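Local coordinates for protein redox-sensitive transcriptional activator OxyR (PDB 3T22) that probably binds DNA and regulates transcription as a LysR-family factor, present here as its regulatory domain, which has the two-lobed periplasmic-binding-protein fold, at residues A7-I12 against M38-C43; A55-K60 against R181-Q186. The protein carries 1 engineered substitution. All coordinates share one frame; numbering follows the deposited sequence.

Contact 1. Residues A7-I12 against M38-C43; sequences AVLPTI and MQTSRC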
ATOM      1  N   ALA A   7      -4.204  16.944   1.972  1.00 31.21           N
ATOM      2  CA  ALA A   7      -4.318  15.641   1.323  1.00 30.29           C
ATOM      3  C   ALA A   7      -3.105  15.292   0.456  1.00 30.29           C
ATOM      4  O   ALA A   7      -2.372  16.176  -0.010  1.00 29.00           O
ATOM      5  CB  ALA A   7      -5.599  15.560   0.498  1.00 28.41           C
ATOM      6  N   VAL A   8      -2.918  13.995   0.222  1.00 28.83           N
ATOM      7  CA  VAL A   8      -1.739  13.492  -0.455  1.00 28.38           C
ATOM      8  C   VAL A   8      -2.060  12.224  -1.245  1.00 26.36           C
ATOM      9  O   VAL A   8      -2.698  11.301  -0.734  1.00 27.60           O
ATOM     10  CB  VAL A   8      -0.637  13.159   0.569  1.00 29.35           C
ATOM     11  CG1 VAL A   8       0.676  12.866  -0.127  1.00 28.01           C
ATOM     12  CG2 VAL A   8      -0.476  14.282   1.583  1.00 29.56           C
ATOM     13  N   LEU A   9      -1.593  12.160  -2.483  1.00 26.65           N
ATOM     14  CA  LEU A   9      -1.766  10.961  -3.284  1.00 27.63           C
ATOM     15  C   LEU A   9      -1.143   9.761  -2.580  1.00 30.08           C
ATOM     16  O   LEU A   9      -0.164   9.900  -1.860  1.00 30.60           O
ATOM     17  CB  LEU A   9      -1.131  11.143  -4.660  1.00 27.59           C
ATOM     18  CG  LEU A   9      -1.709  12.210  -5.586  1.00 25.44           C
ATOM     19  CD1 LEU A   9      -1.217  11.986  -7.001  1.00 22.05           C
ATOM     20  CD2 LEU A   9      -3.223  12.217  -5.539  1.00 29.15           C
ATOM     21  N   PRO A  10      -1.721   8.585  -2.790  1.00 32.13           N
ATOM     22  CA  PRO A  10      -1.191   7.337  -2.224  1.00 32.90           C
ATOM     23  C   PRO A  10       0.091   6.905  -2.943  1.00 33.00           C
ATOM     24  O   PRO A  10       0.916   6.196  -2.384  1.00 33.85           O
ATOM     25  CB  PRO A  10      -2.308   6.314  -2.482  1.00 32.72           C
ATOM     26  CG  PRO A  10      -3.458   7.067  -3.148  1.00 32.40           C
ATOM     27  CD  PRO A  10      -2.884   8.353  -3.667  1.00 34.08           C
ATOM     28  N   THR A  11       0.258   7.344  -4.184  1.00 32.15           N
ATOM     29  CA  THR A  11       1.503   7.098  -4.905  1.00 30.22           C
ATOM     30  C   THR A  11       2.604   8.085  -4.503  1.00 30.06           C
ATOM     31  O   THR A  11       3.692   8.059  -5.061  1.00 31.60           O
ATOM     32  CB  THR A  11       1.295   7.110  -6.444  1.00 31.28           C
ATOM     33  OG1 THR A  11       0.936   8.427  -6.890  1.00 27.72           O
ATOM     34  CG2 THR A  11       0.207   6.120  -6.828  1.00 27.34           C
ATOM     35  N   ILE A  12       2.318   8.935  -3.520  1.00 29.75           N
ATOM     36  CA  ILE A  12       3.291   9.903  -3.013  1.00 26.77           C
ATOM     37  C   ILE A  12       3.540   9.759  -1.503  1.00 27.47           C
ATOM     38  O   ILE A  12       4.650   9.914  -1.032  1.00 28.20           O
ATOM     39  CB  ILE A  12       2.797  11.332  -3.258  1.00 27.46           C
ATOM     40  CG1 ILE A  12       2.612  11.576  -4.767  1.00 30.56           C
ATOM     41  CG2 ILE A  12       3.725  12.348  -2.565  1.00 18.75           C
ATOM     42  CD1 ILE A  12       1.816  12.834  -5.130  1.00 35.39           C
ATOM     43  N   MET A  38      -5.736  10.494  -0.494  1.00 29.50           N
ATOM     44  CA  MET A  38      -6.852  10.492  -1.454  1.00 28.29           C
ATOM     45  C   MET A  38      -6.318  10.468  -2.859  1.00 27.00           C
ATOM     46  O   MET A  38      -5.240  11.006  -3.120  1.00 28.83           O
ATOM     47  CB  MET A  38      -7.654  11.788  -1.394  1.00 27.85           C
ATOM     48  CG  MET A  38      -8.199  12.192  -0.069  1.00 29.38           C
ATOM     49  SD  MET A  38      -9.070  13.765  -0.250  1.00 26.58           S
ATOM     50  CE  MET A  38      -9.218  14.150   1.483  1.00 20.96           C
ATOM     51  N   GLN A  39      -7.096   9.936  -3.797  1.00 25.28           N
ATOM     52  CA  GLN A  39      -6.718  10.061  -5.192  1.00 26.18           C
ATOM     53  C   GLN A  39      -7.055  11.440  -5.764  1.00 27.58           C
ATOM     54  O   GLN A  39      -7.714  12.250  -5.131  1.00 26.04           O
ATOM     55  CB  GLN A  39      -7.308   8.923  -6.017  1.00 26.40           C
ATOM     56  CG  GLN A  39      -6.704   7.592  -5.632  1.00 26.59           C
ATOM     57  CD  GLN A  39      -7.470   6.407  -6.184  1.00 30.65           C
ATOM     58  OE1 GLN A  39      -7.868   5.518  -5.433  1.00 33.87           O
ATOM     59  NE2 GLN A  39      -7.671   6.381  -7.504  1.00 33.70           N
ATOM     60  N   THR A  40      -6.586  11.692  -6.973  1.00 29.51           N
ATOM     61  CA  THR A  40      -6.571  13.047  -7.532  1.00 33.09           C
ATOM     62  C   THR A  40      -7.946  13.732  -7.596  1.00 33.79           C
ATOM     63  O   THR A  40      -8.148  14.779  -6.987  1.00 34.53           O
ATOM     64  CB  THR A  40      -5.852  13.078  -8.910  1.00 33.41           C
ATOM     65  OG1 THR A  40      -4.474  12.701  -8.740  1.00 36.53           O
ATOM     66  CG2 THR A  40      -5.907  14.466  -9.510  1.00 31.27           C
ATOM     67  N   SER A  41      -8.893  13.139  -8.310  1.00 34.11           N
ATOM     68  CA  SER A  41     -10.239  13.707  -8.393  1.00 33.67           C
ATOM     69  C   SER A  41     -10.808  14.105  -7.036  1.00 32.87           C
ATOM     70  O   SER A  41     -11.461  15.142  -6.880  1.00 32.43           O
ATOM     71  CB  SER A  41     -11.186  12.720  -9.070  1.00 34.82           C
ATOM     72  OG  SER A  41     -11.146  12.885 -10.473  1.00 32.99           O
ATOM     73  N   ARG A  42     -10.566  13.267  -6.049  1.00 31.78           N
ATOM     74  CA  ARG A  42     -11.111  13.504  -4.741  1.00 30.37           C
ATOM     75  C   ARG A  42     -10.427  14.674  -4.039  1.00 28.99           C
ATOM     76  O   ARG A  42     -11.085  15.450  -3.340  1.00 30.02           O
ATOM     77  CB  ARG A  42     -11.029  12.231  -3.922  1.00 31.10           C
ATOM     78  CG  ARG A  42     -12.026  12.176  -2.822  1.00 35.06           C
ATOM     79  CD  ARG A  42     -11.748  10.981  -1.988  1.00 41.35           C
ATOM     80  NE  ARG A  42     -12.452  11.093  -0.729  1.00 48.70           N
ATOM     81  CZ  ARG A  42     -13.645  10.557  -0.504  1.00 50.97           C
ATOM     82  NH1 ARG A  42     -14.249   9.864  -1.469  1.00 50.68           N
ATOM     83  NH2 ARG A  42     -14.222  10.711   0.688  1.00 52.08           N
ATOM     84  N   CYS A  43      -9.115  14.808  -4.218  1.00 25.88           N
ATOM     85  CA  CYS A  43      -8.383  15.967  -3.703  1.00 26.73           C
ATOM     86  C   CYS A  43      -8.990  17.284  -4.183  1.00 25.94           C
ATOM     87  O   CYS A  43      -9.081  18.268  -3.443  1.00 26.70           O
ATOM     88  CB  CYS A  43      -6.929  15.936  -4.198  1.00 26.65           C
ATOM     89  SG  CYS A  43      -5.839  14.702  -3.424  1.00 30.96           S
TER
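Leu9 reaches over the start of helix 40-48 with one methyl: CD2 lies 3.4 Å from Met38 O and 3.5 Å from Thr40 OG1, while CD1 stays slightly farther from that hydroxyl. Leu9 CG stands anti to its own carbonyl carbon (chi1 -64°); CD1 carries on the extended chain, and the other branch, CD2, turns to the backbone that enters the helix, with Gln39 at its N-cap. Thr40 OG1 is likewise anti to its carbonyl carbon (chi1 -63°), which brings the hydroxyl, not CG2, against the leucine.

Ala7 CB touches two sulfurs, Met38 SD and Cys43 SG, each 4.0 Å away. The Met38 chain is extended beyond CG, so that its terminal CE also meets this methyl. Pro10 lies across the Gln39 side chain at about a right angle, CG to CG 4.1 Å, and its CD packs on Met38 O.

One backbone bond ties the two segments, Met38 N to Val8 O at 3.2 Å. A CA-H...O contact from Leu9 to Met38 O lies alongside it.

Strand 4-8, helix 13-27 and parallel strand 33-37 form a beta-alpha-beta unit of the LysR regulatory domain, and the contact sits where both strands give way to helices. Strand 54-57 flanks strand 4-8 and receives Cys43 on Ala55 and Ile57; Ser110 of helix 110-119 touches Leu9 and Thr40.

Contact 2. Residues A55-K60 against R181-Q186; sequences AIIASK and RLAVRQ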
ATOM      1  N   ALA A  55      -3.617  20.209  -1.150  1.00 28.92           N
ATOM      2  CA  ALA A  55      -3.414  18.863  -1.654  1.00 29.86           C
ATOM      3  C   ALA A  55      -2.106  18.769  -2.419  1.00 30.21           C
ATOM      4  O   ALA A  55      -1.808  19.607  -3.272  1.00 29.95           O
ATOM      5  CB  ALA A  55      -4.589  18.423  -2.532  1.00 30.20           C
ATOM      6  N   ILE A  56      -1.333  17.743  -2.110  1.00 29.07           N
ATOM      7  CA  ILE A  56      -0.143  17.418  -2.868  1.00 29.72           C
ATOM      8  C   ILE A  56      -0.514  16.398  -3.948  1.00 29.16           C
ATOM      9  O   ILE A  56      -0.782  15.220  -3.635  1.00 28.28           O
ATOM     10  CB  ILE A  56       0.934  16.832  -1.958  1.00 30.30           C
ATOM     11  CG1 ILE A  56       1.094  17.698  -0.715  1.00 31.95           C
ATOM     12  CG2 ILE A  56       2.246  16.708  -2.709  1.00 30.04           C
ATOM     13  CD1 ILE A  56       2.011  17.107   0.344  1.00 35.95           C
ATOM     14  N   ILE A  57      -0.533  16.851  -5.204  1.00 27.81           N
ATOM     15  CA  ILE A  57      -0.931  16.010  -6.338  1.00 25.94           C
ATOM     16  C   ILE A  57       0.189  15.841  -7.372  1.00 28.37           C
ATOM     17  O   ILE A  57       1.298  16.325  -7.177  1.00 29.04           O
ATOM     18  CB  ILE A  57      -2.180  16.573  -7.046  1.00 27.26           C
ATOM     19  CG1 ILE A  57      -1.913  17.999  -7.519  1.00 24.83           C
ATOM     20  CG2 ILE A  57      -3.424  16.510  -6.108  1.00 20.22           C
ATOM     21  CD1 ILE A  57      -3.095  18.604  -8.256  1.00 29.38           C
ATOM     22  N   ALA A  58      -0.086  15.135  -8.463  1.00 28.09           N
ATOM     23  CA  ALA A  58       0.955  14.898  -9.456  1.00 29.59           C
ATOM     24  C   ALA A  58       0.580  15.463 -10.819  1.00 30.31           C
ATOM     25  O   ALA A  58       0.940  14.912 -11.848  1.00 26.87           O
ATOM     26  CB  ALA A  58       1.321  13.410  -9.551  1.00 28.44           C
ATOM     27  N   SER A  59      -0.167  16.561 -10.806  1.00 32.59           N
ATOM     28  CA  SER A  59      -0.444  17.323 -12.019  1.00 32.71           C
ATOM     29  C   SER A  59      -0.927  18.732 -11.684  1.00 32.58           C
ATOM     30  O   SER A  59      -1.075  19.082 -10.515  1.00 34.22           O
ATOM     31  CB  SER A  59      -1.428  16.585 -12.931  1.00 30.98           C
ATOM     32  OG  SER A  59      -2.528  16.077 -12.203  1.00 34.94           O
ATOM     33  N   LYS A  60      -1.123  19.546 -12.712  1.00 33.57           N
ATOM     34  CA  LYS A  60      -1.667  20.882 -12.529  1.00 33.48           C
ATOM     35  C   LYS A  60      -3.150  20.728 -12.232  1.00 32.65           C
ATOM     36  O   LYS A  60      -3.819  19.957 -12.904  1.00 33.58           O
ATOM     37  CB  LYS A  60      -1.471  21.723 -13.793  1.00 33.46           C
ATOM     38  CG  LYS A  60      -0.006  21.991 -14.152  1.00 35.78           C
ATOM     39  CD  LYS A  60       0.135  23.022 -15.272  1.00 40.70           C
ATOM     40  CE  LYS A  60       1.611  23.355 -15.554  1.00 41.94           C
ATOM     41  NZ  LYS A  60       2.346  22.287 -16.307  1.00 46.03           N
ATOM     42  N   ARG A 181       2.826  18.710  -7.324  1.00 31.27           N
ATOM     43  CA  ARG A 181       2.452  20.107  -7.062  1.00 30.18           C
ATOM     44  C   ARG A 181       1.549  20.266  -5.857  1.00 30.82           C
ATOM     45  O   ARG A 181       0.810  19.345  -5.494  1.00 31.44           O
ATOM     46  CB  ARG A 181       1.768  20.735  -8.284  1.00 30.79           C
ATOM     47  CG  ARG A 181       2.526  20.532  -9.580  1.00 29.53           C
ATOM     48  CD  ARG A 181       1.794  21.092 -10.797  1.00 36.17           C
ATOM     49  NE  ARG A 181       1.719  22.548 -10.770  1.00 34.14           N
ATOM     50  CZ  ARG A 181       2.643  23.363 -11.276  1.00 33.41           C
ATOM     51  NH1 ARG A 181       3.724  22.867 -11.855  1.00 34.74           N
ATOM     52  NH2 ARG A 181       2.482  24.677 -11.197  1.00 30.95           N
ATOM     53  N   LEU A 182       1.596  21.449  -5.249  1.00 30.66           N
ATOM     54  CA  LEU A 182       0.755  21.768  -4.102  1.00 29.43           C
ATOM     55  C   LEU A 182      -0.419  22.616  -4.563  1.00 29.95           C
ATOM     56  O   LEU A 182      -0.222  23.739  -5.003  1.00 29.94           O
ATOM     57  CB  LEU A 182       1.560  22.528  -3.041  1.00 29.00           C
ATOM     58  CG  LEU A 182       0.857  22.791  -1.702  1.00 25.77           C
ATOM     59  CD1 LEU A 182       0.958  21.573  -0.797  1.00 19.51           C
ATOM     60  CD2 LEU A 182       1.414  24.039  -0.996  1.00 20.47           C
ATOM     61  N   ALA A 183      -1.639  22.089  -4.471  1.00 29.54           N
ATOM     62  CA  ALA A 183      -2.793  22.837  -4.942  1.00 29.64           C
ATOM     63  C   ALA A 183      -3.629  23.367  -3.787  1.00 29.51           C
ATOM     64  O   ALA A 183      -3.702  22.756  -2.714  1.00 28.84           O
ATOM     65  CB  ALA A 183      -3.634  22.006  -5.890  1.00 27.74           C
ATOM     66  N   VAL A 184      -4.227  24.530  -4.006  1.00 29.85           N
ATOM     67  CA  VAL A 184      -5.113  25.165  -3.031  1.00 31.64           C
ATOM     68  C   VAL A 184      -6.273  25.865  -3.746  1.00 31.71           C
ATOM     69  O   VAL A 184      -6.289  25.957  -4.981  1.00 32.59           O
ATOM     70  CB  VAL A 184      -4.364  26.229  -2.214  1.00 30.88           C
ATOM     71  CG1 VAL A 184      -3.094  25.642  -1.595  1.00 33.22           C
ATOM     72  CG2 VAL A 184      -4.028  27.437  -3.115  1.00 30.14           C
ATOM     73  N   ARG A 185      -7.235  26.353  -2.960  1.00 32.74           N
ATOM     74  CA  ARG A 185      -8.277  27.268  -3.448  1.00 33.96           C
ATOM     75  C   ARG A 185      -7.659  28.642  -3.772  1.00 34.04           C
ATOM     76  O   ARG A 185      -6.815  29.133  -3.026  1.00 33.51           O
ATOM     77  CB  ARG A 185      -9.361  27.451  -2.394  1.00 33.05           C
ATOM     78  CG  ARG A 185     -10.379  26.338  -2.338  1.00 37.03           C
ATOM     79  CD  ARG A 185     -11.492  26.649  -1.337  1.00 43.62           C
ATOM     80  NE  ARG A 185     -12.221  27.867  -1.698  1.00 50.56           N
ATOM     81  CZ  ARG A 185     -13.255  27.918  -2.541  1.00 50.47           C
ATOM     82  NH1 ARG A 185     -13.711  26.820  -3.123  1.00 49.34           N
ATOM     83  NH2 ARG A 185     -13.837  29.082  -2.802  1.00 54.43           N
ATOM     84  N   GLN A 186      -8.083  29.267  -4.866  1.00 35.45           N
ATOM     85  CA  GLN A 186      -7.513  30.563  -5.249  1.00 38.12           C
ATOM     86  C   GLN A 186      -7.750  31.640  -4.182  1.00 38.43           C
ATOM     87  O   GLN A 186      -6.893  32.482  -3.943  1.00 38.17           O
ATOM     88  CB  GLN A 186      -8.055  31.024  -6.596  1.00 37.84           C
ATOM     89  CG  GLN A 186      -7.833  30.043  -7.753  1.00 42.37           C
ATOM     90  CD  GLN A 186      -8.292  30.625  -9.092  1.00 45.20           C
ATOM     91  OE1 GLN A 186      -8.573  31.825  -9.188  1.00 47.32           O
ATOM     92  NE2 GLN A 186      -8.372  29.779 -10.127  1.00 46.78           N
TER
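Ala55 and Ala183 form a hydrogen-bonded antiparallel pair, in which the bond from Ala183 N to Ala55 O is short at 2.8 Å and almost straight (173° at the hydrogen). Ile57 and Arg181 make the second such pair, Ile57 N to Arg181 O and Arg181 N to Ile57 O, each 2.8 Å. Between them Ile56 and Leu182 are a non-hydrogen-bonded pair, and their CA-H groups lean on the carbonyls of Arg181 and Ala55. Strand 175-185, from far along the chain, is thereby added to strand 54-57, itself the neighbour of parallel strand 4-8, and the sheet becomes mixed.

Apolar contacts divide between the two faces of the sheet. On one, Ile56 CG1 meets Leu182 CD1 at 3.9 Å, beside Leu71 of strand 66-80. On the other, Ile57 CD1 reaches Ala183 CB at 4.2 Å; Ile57 CG1 is held between its backbone N and carbonyl carbon (chi1 58°), which also places it 3.7 Å from Arg181 O.

The polar edge belongs to Arg181. Its chain bends at chi3 (68°) alongside the loop after strand 54-57: CD lies 3.5 Å from Ser59 O, and Lys60 CG lies over one guanidinium face, 3.8 Å from NE and offset toward the rim. Lys60 NZ and Arg181 NH1 are 4.7 Å apart.

Glu179 forms salt bridges with both Lys60 NZ and Arg181 NH1, and Asp68 takes Arg181 NE. These carboxylates probably offset the like charges, so that this methylene can lie over the guanidinium where the buried strand pairing gives way to a charged edge.

Contact 1 and contact 2 meet in one mixed sheet, where strands 4-8 and 54-57 are parallel neighbours; their centres are about 10 Å apart. Ala7 O and Ile56 N, 2.8 Å apart, probably share a hydrogen bond across that seam, and Cys43 CB packs on Ala55 CB, so helix 40-48 covers strands of both contacts. Residues 7-12 and 38-43 are partly buried and join a strand end and its loop to the loop and first turn of helix 40-48, mainly through sulfur, methyl and carbonyl packing with a single hydrogen bond. Segments 55-60 and 181-186 are instead mostly buried, paired by regular antiparallel bonding, with charge appearing at the exposed Lys60 and partly exposed Arg181.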